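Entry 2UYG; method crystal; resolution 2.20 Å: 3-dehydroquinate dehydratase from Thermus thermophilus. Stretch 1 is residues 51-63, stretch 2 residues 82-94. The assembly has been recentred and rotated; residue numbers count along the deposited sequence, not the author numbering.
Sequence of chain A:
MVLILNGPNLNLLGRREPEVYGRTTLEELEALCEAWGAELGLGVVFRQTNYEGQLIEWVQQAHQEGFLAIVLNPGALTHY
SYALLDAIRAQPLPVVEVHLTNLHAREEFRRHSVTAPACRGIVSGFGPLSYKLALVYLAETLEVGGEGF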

# COMPACT_ATOMS: atom_id res chain seq x y z
N TYR A 51 -7.75 -30.57 8.70
CA TYR A 51 -8.46 -29.73 9.64
C TYR A 51 -7.54 -28.90 10.56
O TYR A 51 -6.68 -29.43 11.27
CB TYR A 51 -9.35 -30.52 10.58
CG TYR A 51 -10.58 -31.13 9.96
CD1 TYR A 51 -11.81 -30.64 10.28
CD2 TYR A 51 -10.49 -32.27 9.10
CE1 TYR A 51 -12.93 -31.20 9.76
CE2 TYR A 51 -11.60 -32.81 8.57
CZ TYR A 51 -12.82 -32.29 8.91
OH TYR A 51 -13.97 -32.82 8.46
N GLU A 52 -7.73 -27.61 10.50
CA GLU A 52 -6.90 -26.65 11.24
C GLU A 52 -6.95 -26.98 12.73
O GLU A 52 -5.93 -27.04 13.45
CB GLU A 52 -7.44 -25.25 10.97
CG GLU A 52 -6.92 -24.21 11.97
CD GLU A 52 -7.39 -22.79 11.71
OE1 GLU A 52 -8.64 -22.62 11.66
OE2 GLU A 52 -6.50 -21.88 11.58
N GLY A 53 -8.17 -27.19 13.18
CA GLY A 53 -8.45 -27.65 14.53
C GLY A 53 -7.66 -28.88 15.00
O GLY A 53 -7.19 -28.90 16.14
N GLN A 54 -7.60 -29.92 14.16
CA GLN A 54 -6.92 -31.09 14.55
C GLN A 54 -5.42 -30.81 14.63
O GLN A 54 -4.76 -31.30 15.51
CB GLN A 54 -7.29 -32.27 13.61
CG GLN A 54 -6.46 -33.56 13.85
CD GLN A 54 -6.72 -34.23 15.17
OE1 GLN A 54 -6.09 -33.92 16.25
NE2 GLN A 54 -7.53 -35.25 15.10
N LEU A 55 -4.89 -29.97 13.73
CA LEU A 55 -3.44 -29.64 13.71
C LEU A 55 -3.07 -28.95 15.00
O LEU A 55 -2.06 -29.21 15.63
CB LEU A 55 -3.10 -28.68 12.53
CG LEU A 55 -2.08 -29.08 11.51
CD1 LEU A 55 -1.60 -27.88 10.62
CD2 LEU A 55 -0.91 -29.94 12.00
N ILE A 56 -3.91 -27.99 15.34
CA ILE A 56 -3.78 -27.23 16.54
C ILE A 56 -3.69 -28.18 17.75
O ILE A 56 -2.73 -28.09 18.52
CB ILE A 56 -4.97 -26.29 16.67
CG1 ILE A 56 -4.77 -25.09 15.72
CG2 ILE A 56 -5.13 -25.78 18.15
CD1 ILE A 56 -6.05 -24.24 15.56
N GLU A 57 -4.68 -29.07 17.89
CA GLU A 57 -4.77 -29.94 19.04
C GLU A 57 -3.52 -30.80 19.14
O GLU A 57 -2.94 -30.86 20.19
CB GLU A 57 -6.07 -30.75 19.06
CG GLU A 57 -7.19 -29.84 19.42
CD GLU A 57 -8.56 -30.44 19.62
OE1 GLU A 57 -8.88 -31.47 19.02
OE2 GLU A 57 -9.34 -29.78 20.34
N TRP A 58 -3.07 -31.38 18.03
CA TRP A 58 -1.84 -32.16 18.04
C TRP A 58 -0.61 -31.32 18.43
O TRP A 58 0.29 -31.80 19.18
CB TRP A 58 -1.61 -32.77 16.69
CG TRP A 58 -2.49 -33.88 16.30
CD1 TRP A 58 -3.10 -34.84 17.17
CD2 TRP A 58 -2.73 -34.37 14.97
NE1 TRP A 58 -3.74 -35.79 16.42
CE2 TRP A 58 -3.53 -35.54 15.08
CE3 TRP A 58 -2.40 -33.87 13.65
CZ2 TRP A 58 -4.09 -36.21 13.94
CZ3 TRP A 58 -2.88 -34.53 12.53
CH2 TRP A 58 -3.69 -35.73 12.66
N VAL A 59 -0.49 -30.08 17.97
CA VAL A 59 0.66 -29.38 18.48
C VAL A 59 0.48 -29.14 19.96
O VAL A 59 1.41 -29.38 20.74
CB VAL A 59 1.25 -28.12 17.64
CG1 VAL A 59 0.94 -28.15 16.18
CG2 VAL A 59 1.07 -26.88 18.33
N GLN A 60 -0.75 -28.82 20.37
CA GLN A 60 -0.99 -28.45 21.78
C GLN A 60 -0.65 -29.58 22.75
O GLN A 60 0.02 -29.35 23.81
CB GLN A 60 -2.45 -28.02 22.02
CG GLN A 60 -2.88 -26.67 21.56
CD GLN A 60 -4.42 -26.47 21.69
OE1 GLN A 60 -5.15 -27.37 22.06
NE2 GLN A 60 -4.87 -25.32 21.37
N GLN A 61 -1.13 -30.78 22.43
CA GLN A 61 -1.12 -31.93 23.40
C GLN A 61 0.28 -32.64 23.23
O GLN A 61 0.61 -33.47 24.02
CB GLN A 61 -2.34 -32.92 23.09
CG GLN A 61 -3.21 -33.74 24.27
CD GLN A 61 -4.58 -32.98 24.74
OE1 GLN A 61 -4.52 -31.94 25.43
NE2 GLN A 61 -5.75 -33.49 24.31
N ALA A 62 1.09 -32.34 22.21
CA ALA A 62 2.31 -33.13 21.95
C ALA A 62 3.28 -33.39 23.15
O ALA A 62 3.77 -34.53 23.35
CB ALA A 62 3.07 -32.59 20.78
N HIS A 63 3.54 -32.38 23.95
CA HIS A 63 4.43 -32.50 25.09
C HIS A 63 3.85 -33.44 26.16
O HIS A 63 4.59 -34.09 26.82
CB HIS A 63 4.76 -31.15 25.74
CG HIS A 63 3.60 -30.52 26.46
ND1 HIS A 63 3.46 -30.59 27.84
CD2 HIS A 63 2.50 -29.87 25.99
CE1 HIS A 63 2.35 -29.94 28.18
NE2 HIS A 63 1.78 -29.46 27.07
N TYR A 82 -3.26 -17.88 12.06
CA TYR A 82 -2.80 -17.35 13.27
C TYR A 82 -3.26 -18.20 14.43
O TYR A 82 -2.65 -18.16 15.49
CB TYR A 82 -3.25 -15.85 13.41
CG TYR A 82 -2.66 -14.85 12.38
CD1 TYR A 82 -3.47 -14.25 11.42
CD2 TYR A 82 -1.31 -14.47 12.42
CE1 TYR A 82 -2.97 -13.27 10.54
CE2 TYR A 82 -0.77 -13.55 11.48
CZ TYR A 82 -1.62 -12.96 10.57
OH TYR A 82 -1.17 -12.07 9.64
N ALA A 83 -4.19 -19.11 14.24
CA ALA A 83 -4.55 -19.98 15.34
C ALA A 83 -3.52 -21.03 15.55
O ALA A 83 -3.15 -21.36 16.72
CB ALA A 83 -5.99 -20.50 15.24
N LEU A 84 -2.90 -21.46 14.46
CA LEU A 84 -1.82 -22.41 14.53
C LEU A 84 -0.53 -21.82 15.12
O LEU A 84 0.18 -22.45 15.92
CB LEU A 84 -1.54 -22.93 13.17
CG LEU A 84 -1.22 -24.38 12.90
CD1 LEU A 84 -0.27 -24.43 11.73
CD2 LEU A 84 -0.82 -25.27 14.08
N LEU A 85 -0.24 -20.59 14.74
CA LEU A 85 0.84 -19.85 15.43
C LEU A 85 0.61 -19.84 16.92
O LEU A 85 1.51 -20.01 17.65
CB LEU A 85 0.81 -18.38 15.02
CG LEU A 85 1.98 -17.43 15.11
CD1 LEU A 85 1.51 -15.94 15.39
CD2 LEU A 85 3.23 -17.86 15.85
N ASP A 86 -0.58 -19.48 17.35
CA ASP A 86 -0.77 -19.32 18.79
C ASP A 86 -0.61 -20.71 19.47
O ASP A 86 -0.14 -20.80 20.59
CB ASP A 86 -2.15 -18.71 19.09
CG ASP A 86 -2.14 -17.21 19.14
OD1 ASP A 86 -1.04 -16.62 19.04
OD2 ASP A 86 -3.20 -16.47 19.29
N ALA A 87 -1.03 -21.76 18.78
CA ALA A 87 -0.90 -23.12 19.29
C ALA A 87 0.57 -23.39 19.53
O ALA A 87 0.90 -23.86 20.60
CB ALA A 87 -1.42 -24.11 18.36
N ILE A 88 1.44 -23.05 18.55
CA ILE A 88 2.83 -23.37 18.75
C ILE A 88 3.48 -22.60 19.90
O ILE A 88 4.34 -23.16 20.62
CB ILE A 88 3.73 -23.43 17.45
CG1 ILE A 88 4.80 -22.42 17.47
CG2 ILE A 88 3.02 -23.65 16.06
CD1 ILE A 88 6.05 -23.08 17.55
N ARG A 89 3.04 -21.35 20.08
CA ARG A 89 3.54 -20.48 21.15
C ARG A 89 3.04 -20.95 22.51
O ARG A 89 3.69 -20.70 23.52
CB ARG A 89 3.11 -19.01 20.96
CG ARG A 89 4.02 -18.12 20.03
CD ARG A 89 5.10 -17.32 20.80
NE ARG A 89 6.41 -18.03 21.04
CZ ARG A 89 6.79 -18.71 22.17
NH1 ARG A 89 8.01 -19.29 22.23
NH2 ARG A 89 5.96 -18.87 23.22
N ALA A 90 1.91 -21.67 22.55
CA ALA A 90 1.24 -21.96 23.80
C ALA A 90 1.76 -23.20 24.43
O ALA A 90 1.21 -23.56 25.42
CB ALA A 90 -0.25 -22.10 23.60
N GLN A 91 2.79 -23.84 23.83
CA GLN A 91 3.36 -25.12 24.24
C GLN A 91 4.90 -25.11 24.25
O GLN A 91 5.52 -24.28 23.60
CB GLN A 91 2.78 -26.26 23.37
CG GLN A 91 3.05 -26.31 21.85
CD GLN A 91 4.44 -26.69 21.58
OE1 GLN A 91 4.87 -27.75 22.05
NE2 GLN A 91 5.23 -25.79 20.93
N PRO A 92 5.53 -25.96 25.04
CA PRO A 92 6.96 -25.80 25.33
C PRO A 92 8.00 -26.42 24.32
O PRO A 92 9.21 -26.10 24.37
CB PRO A 92 7.04 -26.41 26.75
CG PRO A 92 6.16 -27.61 26.65
CD PRO A 92 4.95 -27.10 25.78
N LEU A 93 7.54 -27.21 23.37
CA LEU A 93 8.40 -27.96 22.52
C LEU A 93 8.99 -27.07 21.40
O LEU A 93 8.36 -26.10 20.92
CB LEU A 93 7.65 -29.15 21.92
CG LEU A 93 7.01 -30.23 22.81
CD1 LEU A 93 6.63 -31.41 21.98
CD2 LEU A 93 7.85 -30.67 24.04
N PRO A 94 10.22 -27.35 21.03
CA PRO A 94 10.77 -26.74 19.81
C PRO A 94 9.99 -27.20 18.59
O PRO A 94 9.79 -28.41 18.46
CB PRO A 94 12.17 -27.37 19.73
CG PRO A 94 12.11 -28.52 20.60
CD PRO A 94 11.20 -28.15 21.75
O HOH W 1 3.28 -29.82 22.99

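The centre of the contact is a small apolar cluster built around Val59 and Ala87. Val59 points its CA-to-CB bond toward the second stretch, and its CG2 lies 3.7 Å from Ala87 CB, while its CG1 packs 4.0 Å from Leu84 CD2. Val59 CG2 also reaches the backbone of the opposing helix, 3.9 Å from Ile88 N. Ile56, one turn earlier, completes the cluster: its CG2 sits 4.1 Å from Ala87 CB and its CD1 lies 3.8 Å from Ala83 CB. Ala83 and Ala87, a helical turn apart, thus present methyl groups to the branched side chains of the first helix. The backbones come nearest at Ile56 and Leu84, whose CA atoms are 5.6 Å apart.

These side chains join two helices, residues 52–61 and 82–89, that run almost parallel, with 9° between their N-to-C directions and a closest axial approach of 8.7 Å. Because the axes diverge so little, successive turns remain in register, and Val59 and Ile88 follow Ile56 and Leu84 as nearest neighbours. Within each helix the backbone amides are engaged in hydrogen bonds such as Val59 N to Leu55 O (2.9 Å) and Ala87 N to Ala83 O (3.0 Å). No direct hydrogen bond crosses between the stretches; the helices meet through van der Waals packing.

Toward the N-terminal end of the first helix, Leu55 CD1 meets Leu84 CD1 at 3.9 Å, and the carboxylate of Glu52 approaches the contact, its OE2 lying 3.9 Å from Ala83 CB.

Beyond the helical core, the chain after Arg89 continues the packing. Leu93 reaches back with CD1 3.9 Å from Ala62 CB and CD2 3.6 Å from His63 CB. Pro92 lies over one face of the His63 imidazole, its CD 3.9 Å from the ring centroid (the centroid of the atoms CG, ND1, CD2, CE1 and NE2) and 24° off the normal, a CH-pi contact that sets polarized C–H bonds against the ring's pi electrons.

At the polar edge, Gln91 organizes its own loop: NE2 donates to Ile88 O (2.8 Å) and to Leu93 O (3.1 Å), and OE1 accepts from Leu93 N (3.0 Å). The oxygen of water 1 accepts from His63 N (2.7 Å) and lies within hydrogen-bonding distance of Gln91 OE1 (2.8 Å) and Val59 O (3.0 Å), so it links the two stretches where no direct hydrogen bond does.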